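Thiamine-binding periplasmic protein (PDB 2QRY) captures thiamine, thiamine phosphate and thiamine diphosphate in the periplasm with high affinity and serves the ThiBPQ ABC transporter in thiamine import. Local coordinates at residues A[128-136]-A[232-240]; A[142-150]-A[172-180]. All blocks are in the same frame, centred on the assembly; numbering follows the deposited sequence.

In the fold
Contacts 1 and 2, centred 16 Å apart, hold neighbouring parts of the fold by different chemistry. Contact 1 is a sheet edge: strand 234-236 pairs antiparallel with the end of strand 121-133, and backbone hydrogen bonds do most of the work, with charged and amide side chains at its exposed end. Contact 2 joins helices 144-149 and 165-178 almost at right angles, through apolar side chains and one hydroxyl-carboxylate bond. Both are partly buried, yet contact 1 lies nearer the ligand, its Val-131 side chain about 7 Å from thiamin phosphate. Contact 2 is nested within the loop that contact 1 closes, and the Phe-239 ring packs against the start of helix 144-149.

Contact 1 (A[128-136]-A[232-240]); sequences FAFVYDKNK and DNYAAANFS
An antiparallel beta ladder in the mixed sheet of this solute-binding protein joins the end of strand 121-133 to the short strand 234-236. Tyr-132 and Ala-235 form the hydrogen-bonded pair, Tyr-132 N reaching Ala-235 O at 2.9 Å and Ala-235 N returning to Tyr-132 O; Ala-237 N to Phe-130 O continues the ladder. A water bridges Phe-130 N and Ala-237 O, lying over the rim of one face of the Phe-239 ring. Farther along, Ala-129 brings the strand to the thiamine site, its side chain about 4 Å from that of Thr-219. Val-131 and Ala-236 share a sheet face with Asp-133 and Tyr-234, and Val-131 also packs on Tyr-204 and Phe-207 of helix 200-208. On the other face, Tyr-132 has CG between its backbone N and carbonyl carbon (chi1 64°), which swings the ring across the neighbouring strand: CE1 lies 3.9 Å from Ala-237 CB and CZ 4.0 Å from Ala-235 CB.

Where the strands part, Asp-133 becomes a polar hub. Its OD1 accepts Asn-135 N at 2.8 Å, an Asx turn, and takes a weak bond from Asn-233 ND2 at 3.2 Å, with carboxylate and amide planes 60° apart. OD2 lies 3.6 Å from Tyr-234 CE2. With an alanine here, the Asn-233 amide would probably be less firmly oriented and Asn-135 N left without its acceptor in the turn. Lys-134 N bonds to Asn-233 O, and the lysine chain, bent at chi3, curls back past that carbonyl until NZ meets Asp-232 O at 2.8 Å.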
loop_
_atom_site.group_PDB
_atom_site.type_symbol
_atom_site.label_atom_id
_atom_site.label_comp_id
_atom_site.label_asym_id
_atom_site.label_seq_id
_atom_site.Cartn_x
_atom_site.Cartn_y
_atom_site.Cartn_z
ATOM N N PHE A 128 -1.248 -0.426 -8.026
ATOM C CA PHE A 128 -0.465 -1.647 -8.031
ATOM C C PHE A 128 -0.122 -2.007 -9.470
ATOM O O PHE A 128 -0.945 -1.859 -10.377
ATOM C CB PHE A 128 -1.245 -2.798 -7.389
ATOM C CG PHE A 128 -1.690 -2.520 -5.985
ATOM C CD1 PHE A 128 -0.757 -2.275 -4.980
ATOM C CD2 PHE A 128 -3.044 -2.499 -5.669
ATOM C CE1 PHE A 128 -1.168 -2.012 -3.682
ATOM C CE2 PHE A 128 -3.466 -2.238 -4.370
ATOM C CZ PHE A 128 -2.529 -1.993 -3.375
ATOM N N ALA A 129 1.099 -2.482 -9.667
ATOM C CA ALA A 129 1.548 -2.865 -10.989
ATOM C C ALA A 129 2.766 -3.774 -10.882
ATOM O O ALA A 129 3.477 -3.758 -9.877
ATOM C CB ALA A 129 1.897 -1.621 -11.792
ATOM N N PHE A 130 2.998 -4.570 -11.920
ATOM C CA PHE A 130 4.153 -5.441 -11.930
ATOM C C PHE A 130 5.349 -4.694 -12.487
ATOM O O PHE A 130 5.286 -4.119 -13.573
ATOM C CB PHE A 130 3.886 -6.693 -12.763
ATOM C CG PHE A 130 3.005 -7.692 -12.081
ATOM C CD1 PHE A 130 1.626 -7.646 -12.233
ATOM C CD2 PHE A 130 3.555 -8.684 -11.286
ATOM C CE1 PHE A 130 0.806 -8.580 -11.600
ATOM C CE2 PHE A 130 2.739 -9.624 -10.648
ATOM C CZ PHE A 130 1.362 -9.566 -10.810
ATOM N N VAL A 131 6.432 -4.684 -11.720
ATOM C CA VAL A 131 7.660 -4.014 -12.134
ATOM C C VAL A 131 8.648 -5.021 -12.704
ATOM O O VAL A 131 8.718 -6.164 -12.240
ATOM C CB VAL A 131 8.323 -3.296 -10.948
ATOM C CG1 VAL A 131 9.728 -2.848 -11.328
ATOM C CG2 VAL A 131 7.481 -2.100 -10.534
ATOM N N TYR A 132 9.398 -4.597 -13.719
ATOM C CA TYR A 132 10.405 -5.447 -14.355
ATOM C C TYR A 132 11.620 -4.618 -14.773
ATOM O O TYR A 132 11.609 -3.388 -14.688
ATOM C CB TYR A 132 9.834 -6.153 -15.591
ATOM C CG TYR A 132 9.417 -5.214 -16.701
ATOM C CD1 TYR A 132 8.196 -4.542 -16.651
ATOM C CD2 TYR A 132 10.265 -4.965 -17.785
ATOM C CE1 TYR A 132 7.826 -3.635 -17.658
ATOM C CE2 TYR A 132 9.908 -4.058 -18.796
ATOM C CZ TYR A 132 8.691 -3.403 -18.722
ATOM O OH TYR A 132 8.337 -2.523 -19.706
ATOM N N ASP A 133 12.657 -5.309 -15.237
ATOM C CA ASP A 133 13.892 -4.671 -15.681
ATOM C C ASP A 133 13.908 -4.696 -17.210
ATOM O O ASP A 133 14.067 -5.760 -17.811
ATOM C CB ASP A 133 15.096 -5.454 -15.148
ATOM C CG ASP A 133 16.419 -4.737 -15.380
ATOM O OD1 ASP A 133 16.570 -4.058 -16.422
ATOM O OD2 ASP A 133 17.312 -4.870 -14.513
ATOM N N LYS A 134 13.747 -3.535 -17.838
ATOM C CA LYS A 134 13.736 -3.469 -19.296
ATOM C C LYS A 134 15.015 -4.003 -19.925
ATOM O O LYS A 134 15.017 -4.390 -21.092
ATOM C CB LYS A 134 13.492 -2.034 -19.769
ATOM C CG LYS A 134 12.094 -1.523 -19.482
ATOM C CD LYS A 134 11.953 -0.065 -19.881
ATOM C CE LYS A 134 12.855 0.825 -19.042
ATOM N NZ LYS A 134 12.715 2.260 -19.407
ATOM N N ASN A 135 16.104 -4.018 -19.163
ATOM C CA ASN A 135 17.367 -4.533 -19.683
ATOM C C ASN A 135 17.355 -6.053 -19.662
ATOM O O ASN A 135 18.137 -6.688 -20.365
ATOM C CB ASN A 135 18.565 -4.051 -18.851
ATOM C CG ASN A 135 18.813 -2.563 -18.977
ATOM O OD1 ASN A 135 18.573 -1.966 -20.029
ATOM N ND2 ASN A 135 19.315 -1.954 -17.907
ATOM N N LYS A 136 16.473 -6.631 -18.853
ATOM C CA LYS A 136 16.394 -8.085 -18.729
ATOM C C LYS A 136 15.130 -8.695 -19.328
ATOM O O LYS A 136 15.113 -9.869 -19.682
ATOM C CB LYS A 136 16.490 -8.488 -17.254
ATOM C CG LYS A 136 17.821 -8.182 -16.576
ATOM C CD LYS A 136 17.727 -8.534 -15.094
ATOM C CE LYS A 136 19.088 -8.774 -14.450
ATOM N NZ LYS A 136 19.933 -7.555 -14.360
ATOM N N ASP A 232 16.882 4.451 -15.211
ATOM C CA ASP A 232 15.520 4.400 -15.722
ATOM C C ASP A 232 15.261 3.105 -16.486
ATOM O O ASP A 232 14.425 3.057 -17.389
ATOM C CB ASP A 232 15.233 5.617 -16.607
ATOM C CG ASP A 232 15.942 5.548 -17.939
ATOM O OD1 ASP A 232 17.154 5.239 -17.956
ATOM O OD2 ASP A 232 15.285 5.811 -18.971
ATOM N N ASN A 233 15.980 2.051 -16.110
ATOM C CA ASN A 233 15.814 0.752 -16.746
ATOM C C ASN A 233 14.643 -0.035 -16.133
ATOM O O ASN A 233 14.136 -0.979 -16.744
ATOM C CB ASN A 233 17.113 -0.060 -16.652
ATOM C CG ASN A 233 17.580 -0.261 -15.223
ATOM O OD1 ASN A 233 17.843 0.704 -14.500
ATOM N ND2 ASN A 233 17.687 -1.522 -14.806
ATOM N N TYR A 234 14.207 0.349 -14.934
ATOM C CA TYR A 234 13.083 -0.342 -14.306
ATOM C C TYR A 234 11.779 0.309 -14.727
ATOM O O TYR A 234 11.704 1.523 -14.868
ATOM C CB TYR A 234 13.191 -0.325 -12.777
ATOM C CG TYR A 234 14.347 -1.137 -12.255
ATOM C CD1 TYR A 234 15.534 -0.521 -11.844
ATOM C CD2 TYR A 234 14.289 -2.529 -12.245
ATOM C CE1 TYR A 234 16.632 -1.273 -11.446
ATOM C CE2 TYR A 234 15.387 -3.296 -11.852
ATOM C CZ TYR A 234 16.552 -2.663 -11.458
ATOM O OH TYR A 234 17.643 -3.423 -11.110
ATOM N N ALA A 235 10.750 -0.504 -14.930
ATOM C CA ALA A 235 9.462 0.013 -15.349
ATOM C C ALA A 235 8.301 -0.796 -14.803
ATOM O O ALA A 235 8.444 -1.965 -14.452
ATOM C CB ALA A 235 9.393 0.050 -16.868
ATOM N N ALA A 236 7.146 -0.145 -14.730
ATOM C CA ALA A 236 5.919 -0.769 -14.265
ATOM C C ALA A 236 5.094 -1.003 -15.522
ATOM O O ALA A 236 4.805 -0.058 -16.259
ATOM C CB ALA A 236 5.179 0.166 -13.311
ATOM N N ALA A 237 4.725 -2.255 -15.770
ATOM C CA ALA A 237 3.949 -2.594 -16.959
ATOM C C ALA A 237 2.527 -2.057 -16.867
ATOM O O ALA A 237 1.816 -2.303 -15.894
ATOM C CB ALA A 237 3.935 -4.093 -17.159
ATOM N N ASN A 238 2.127 -1.305 -17.885
ATOM C CA ASN A 238 0.796 -0.712 -17.944
ATOM C C ASN A 238 -0.150 -1.715 -18.608
ATOM O O ASN A 238 -0.049 -1.963 -19.809
ATOM C CB ASN A 238 0.869 0.599 -18.744
ATOM C CG ASN A 238 -0.396 1.449 -18.624
ATOM O OD1 ASN A 238 -1.046 1.497 -17.573
ATOM N ND2 ASN A 238 -0.731 2.146 -19.700
ATOM N N PHE A 239 -1.055 -2.302 -17.827
ATOM C CA PHE A 239 -1.988 -3.287 -18.374
ATOM C C PHE A 239 -3.296 -2.692 -18.898
ATOM O O PHE A 239 -3.847 -1.756 -18.324
ATOM C CB PHE A 239 -2.283 -4.382 -17.339
ATOM C CG PHE A 239 -1.091 -5.245 -17.003
ATOM C CD1 PHE A 239 0.039 -5.250 -17.823
ATOM C CD2 PHE A 239 -1.108 -6.065 -15.879
ATOM C CE1 PHE A 239 1.132 -6.054 -17.531
ATOM C CE2 PHE A 239 -0.011 -6.881 -15.576
ATOM C CZ PHE A 239 1.111 -6.873 -16.406
ATOM N N SER A 240 -3.779 -3.262 -20.000
ATOM C CA SER A 240 -4.996 -2.803 -20.656
ATOM C C SER A 240 -6.284 -2.962 -19.846
ATOM O O SER A 240 -7.270 -2.281 -20.122
ATOM C CB SER A 240 -5.144 -3.493 -22.021
ATOM O OG SER A 240 -5.208 -4.904 -21.904
HETATM O O HOH W 1 1.173 -4.368 -14.147
#

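Contact 2 (A[142-150]-A[172-180])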
loop_
_atom_site.group_PDB
_atom_site.type_symbol
_atom_site.label_atom_id
_atom_site.label_comp_id
_atom_site.label_asym_id
_atom_site.label_seq_id
_atom_site.Cartn_x
_atom_site.Cartn_y
_atom_site.Cartn_z
ATOM N N GLN A 142 1.394 -7.185 -21.484
ATOM C CA GLN A 142 0.692 -5.917 -21.642
ATOM C C GLN A 142 -0.710 -5.944 -21.032
ATOM O O GLN A 142 -1.523 -5.042 -21.242
ATOM C CB GLN A 142 0.640 -5.541 -23.125
ATOM C CG GLN A 142 2.030 -5.330 -23.720
ATOM C CD GLN A 142 2.010 -5.100 -25.219
ATOM O OE1 GLN A 142 1.528 -5.941 -25.977
ATOM N NE2 GLN A 142 2.542 -3.962 -25.655
ATOM N N SER A 143 -0.979 -6.988 -20.261
ATOM C CA SER A 143 -2.257 -7.132 -19.583
ATOM C C SER A 143 -2.091 -8.209 -18.517
ATOM O O SER A 143 -1.235 -9.090 -18.645
ATOM C CB SER A 143 -3.351 -7.521 -20.578
ATOM O OG SER A 143 -3.119 -8.802 -21.130
ATOM N N LEU A 144 -2.894 -8.135 -17.461
ATOM C CA LEU A 144 -2.813 -9.117 -16.388
ATOM C C LEU A 144 -3.143 -10.474 -16.987
ATOM O O LEU A 144 -2.576 -11.500 -16.598
ATOM C CB LEU A 144 -3.817 -8.787 -15.281
ATOM C CG LEU A 144 -3.454 -9.182 -13.839
ATOM C CD1 LEU A 144 -4.711 -9.112 -12.968
ATOM C CD2 LEU A 144 -2.876 -10.573 -13.800
ATOM N N LYS A 145 -4.060 -10.464 -17.950
ATOM C CA LYS A 145 -4.494 -11.690 -18.615
ATOM C C LYS A 145 -3.338 -12.394 -19.317
ATOM O O LYS A 145 -3.196 -13.614 -19.217
ATOM C CB LYS A 145 -5.608 -11.370 -19.613
ATOM C CG LYS A 145 -6.068 -12.551 -20.459
ATOM C CD LYS A 145 -7.384 -12.217 -21.159
ATOM C CE LYS A 145 -7.886 -13.359 -22.029
ATOM N NZ LYS A 145 -7.102 -13.470 -23.288
ATOM N N GLU A 146 -2.513 -11.629 -20.026
ATOM C CA GLU A 146 -1.379 -12.212 -20.724
ATOM C C GLU A 146 -0.367 -12.776 -19.726
ATOM O O GLU A 146 0.112 -13.896 -19.888
ATOM C CB GLU A 146 -0.707 -11.172 -21.614
ATOM C CG GLU A 146 0.605 -11.652 -22.201
ATOM C CD GLU A 146 1.180 -10.700 -23.225
ATOM O OE1 GLU A 146 1.069 -9.468 -23.036
ATOM O OE2 GLU A 146 1.760 -11.189 -24.213
ATOM N N LEU A 147 -0.050 -11.997 -18.695
ATOM C CA LEU A 147 0.888 -12.434 -17.669
ATOM C C LEU A 147 0.484 -13.794 -17.103
ATOM O O LEU A 147 1.334 -14.648 -16.857
ATOM C CB LEU A 147 0.953 -11.399 -16.540
ATOM C CG LEU A 147 1.752 -11.732 -15.275
ATOM C CD1 LEU A 147 1.930 -10.481 -14.426
ATOM C CD2 LEU A 147 1.023 -12.786 -14.466
ATOM N N VAL A 148 -0.816 -13.986 -16.905
ATOM C CA VAL A 148 -1.340 -15.231 -16.358
ATOM C C VAL A 148 -1.413 -16.378 -17.366
ATOM O O VAL A 148 -1.096 -17.526 -17.045
ATOM C CB VAL A 148 -2.771 -15.033 -15.788
ATOM C CG1 VAL A 148 -3.375 -16.383 -15.412
ATOM C CG2 VAL A 148 -2.741 -14.108 -14.579
ATOM N N GLU A 149 -1.825 -16.062 -18.587
ATOM C CA GLU A 149 -2.007 -17.081 -19.613
ATOM C C GLU A 149 -0.900 -17.315 -20.639
ATOM O O GLU A 149 -0.849 -18.380 -21.256
ATOM C CB GLU A 149 -3.331 -16.803 -20.323
ATOM C CG GLU A 149 -4.526 -17.017 -19.410
ATOM C CD GLU A 149 -5.767 -16.293 -19.876
ATOM O OE1 GLU A 149 -6.017 -16.271 -21.103
ATOM O OE2 GLU A 149 -6.497 -15.755 -19.012
ATOM N N SER A 150 -0.017 -16.339 -20.814
ATOM C CA SER A 150 1.076 -16.453 -21.779
ATOM C C SER A 150 1.877 -17.737 -21.631
ATOM O O SER A 150 1.940 -18.322 -20.552
ATOM C CB SER A 150 2.019 -15.254 -21.645
ATOM O OG SER A 150 3.107 -15.346 -22.544
ATOM N N LEU A 172 -7.439 -8.695 -5.314
ATOM C CA LEU A 172 -8.643 -8.019 -5.792
ATOM C C LEU A 172 -8.543 -7.660 -7.269
ATOM O O LEU A 172 -9.540 -7.688 -7.998
ATOM C CB LEU A 172 -8.910 -6.776 -4.944
ATOM C CG LEU A 172 -8.976 -7.095 -3.442
ATOM C CD1 LEU A 172 -8.996 -5.811 -2.634
ATOM C CD2 LEU A 172 -10.199 -7.956 -3.143
ATOM N N TRP A 173 -7.332 -7.344 -7.708
ATOM C CA TRP A 173 -7.086 -6.994 -9.097
ATOM C C TRP A 173 -7.435 -8.188 -9.972
ATOM O O TRP A 173 -8.117 -8.050 -10.988
ATOM C CB TRP A 173 -5.623 -6.613 -9.271
ATOM C CG TRP A 173 -5.287 -6.049 -10.609
ATOM C CD1 TRP A 173 -6.156 -5.548 -11.539
ATOM C CD2 TRP A 173 -3.969 -5.819 -11.124
ATOM N NE1 TRP A 173 -5.454 -5.011 -12.601
ATOM C CE2 TRP A 173 -4.111 -5.165 -12.369
ATOM C CE3 TRP A 173 -2.678 -6.100 -10.652
ATOM C CZ2 TRP A 173 -3.010 -4.786 -13.145
ATOM C CZ3 TRP A 173 -1.583 -5.725 -11.426
ATOM C CH2 TRP A 173 -1.759 -5.075 -12.659
HETATM N N MSE A 174 -6.962 -9.362 -9.574
HETATM C CA MSE A 174 -7.251 -10.589 -10.302
HETATM C C MSE A 174 -8.763 -10.862 -10.289
HETATM O O MSE A 174 -9.334 -11.317 -11.283
HETATM C CB MSE A 174 -6.522 -11.764 -9.653
HETATM C CG MSE A 174 -5.018 -11.799 -9.888
HETATM SE SE MSE A 174 -4.576 -12.540 -11.623
HETATM C CE MSE A 174 -4.707 -14.430 -11.190
ATOM N N GLN A 175 -9.403 -10.589 -9.156
ATOM C CA GLN A 175 -10.839 -10.813 -9.014
ATOM C C GLN A 175 -11.625 -9.934 -9.998
ATOM O O GLN A 175 -12.608 -10.373 -10.599
ATOM C CB GLN A 175 -11.278 -10.513 -7.577
ATOM C CG GLN A 175 -12.708 -10.892 -7.294
ATOM C CD GLN A 175 -12.933 -12.390 -7.346
ATOM O OE1 GLN A 175 -14.028 -12.844 -7.651
ATOM N NE2 GLN A 175 -11.899 -13.164 -7.030
ATOM N N LYS A 176 -11.187 -8.689 -10.152
ATOM C CA LYS A 176 -11.827 -7.768 -11.074
ATOM C C LYS A 176 -11.701 -8.312 -12.497
ATOM O O LYS A 176 -12.659 -8.304 -13.268
ATOM C CB LYS A 176 -11.144 -6.397 -11.018
ATOM C CG LYS A 176 -11.530 -5.518 -9.846
ATOM C CD LYS A 176 -12.947 -4.998 -9.989
ATOM C CE LYS A 176 -13.268 -3.996 -8.898
ATOM N NZ LYS A 176 -14.643 -3.452 -9.010
ATOM N N VAL A 177 -10.508 -8.796 -12.824
ATOM C CA VAL A 177 -10.214 -9.302 -14.151
ATOM C C VAL A 177 -10.793 -10.677 -14.515
ATOM O O VAL A 177 -11.207 -10.887 -15.658
ATOM C CB VAL A 177 -8.676 -9.292 -14.377
ATOM C CG1 VAL A 177 -8.320 -9.910 -15.723
ATOM C CG2 VAL A 177 -8.162 -7.863 -14.295
ATOM N N TYR A 178 -10.845 -11.605 -13.563
ATOM C CA TYR A 178 -11.363 -12.938 -13.863
ATOM C C TYR A 178 -12.699 -13.334 -13.251
ATOM O O TYR A 178 -13.316 -14.302 -13.695
ATOM C CB TYR A 178 -10.335 -14.000 -13.490
ATOM C CG TYR A 178 -9.158 -14.050 -14.426
ATOM C CD1 TYR A 178 -8.040 -13.245 -14.223
ATOM C CD2 TYR A 178 -9.176 -14.889 -15.539
ATOM C CE1 TYR A 178 -6.969 -13.276 -15.104
ATOM C CE2 TYR A 178 -8.114 -14.924 -16.428
ATOM C CZ TYR A 178 -7.015 -14.119 -16.208
ATOM O OH TYR A 178 -5.966 -14.174 -17.095
ATOM N N GLY A 179 -13.149 -12.608 -12.238
ATOM C CA GLY A 179 -14.410 -12.958 -11.611
ATOM C C GLY A 179 -14.389 -14.376 -11.062
ATOM O O GLY A 179 -13.427 -14.787 -10.411
ATOM N N ASP A 180 -15.442 -15.139 -11.329
ATOM C CA ASP A 180 -15.503 -16.504 -10.839
ATOM C C ASP A 180 -14.424 -17.414 -11.412
ATOM O O ASP A 180 -14.293 -18.557 -10.984
ATOM C CB ASP A 180 -16.881 -17.117 -11.097
ATOM C CG ASP A 180 -17.949 -16.555 -10.172
ATOM O OD1 ASP A 180 -17.615 -16.215 -9.017
ATOM O OD2 ASP A 180 -19.122 -16.465 -10.596
#
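Tyr-178 holds CG anti to its carbonyl carbon (chi1 -73°), and its ring end comes up to helix 144-149 from the last turn of helix 165-178; Glu-149, its chain extended beyond CG, comes from the opposite direction to meet it. Tyr-178 OH donates to Glu-149 OE2 at 2.5 Å, a short distance to be read with caution. The acceptor lies at the ring edge and is approached on the anti side of the carboxylate, 35° out of its plane. The hydroxyl also rests 3.3 Å from Lys-145 CA and 3.6 Å from Val-148 CB, so the ring is a knob among Leu-144, Lys-145, Val-148 and Glu-149. Lys-145 NZ forms a long salt bridge with Glu-149 OE1.

Leu-144 carries the apolar half. Its CD1 stands over one face of Trp-173, 3.8 Å from the centroid of the five-membered ring and 9° off the normal, a CH-pi contact; the indole's NE1 is bonded to Gly-242 O, which is likely to restrict the rotation of the ring. The same methyl meets Val-177 CG2 at 3.9 Å, while CD2 lies 3.4 Å from SE of Met-174, a selenomethionine whose side chain crosses that of Leu-144 at about a right angle. Bends at chi2 and chi3 bring the end of Met-174 up to Val-148, and the two meet tip to tip, Val-148 CG2 being 3.8 Å from SE.

This is nearly perpendicular helix packing in a type 2 periplasmic-binding fold, one knob, Tyr-178, filling a hole of the other helix, with the Trp-173 side chain about 14 Å from the bound thiamin phosphate.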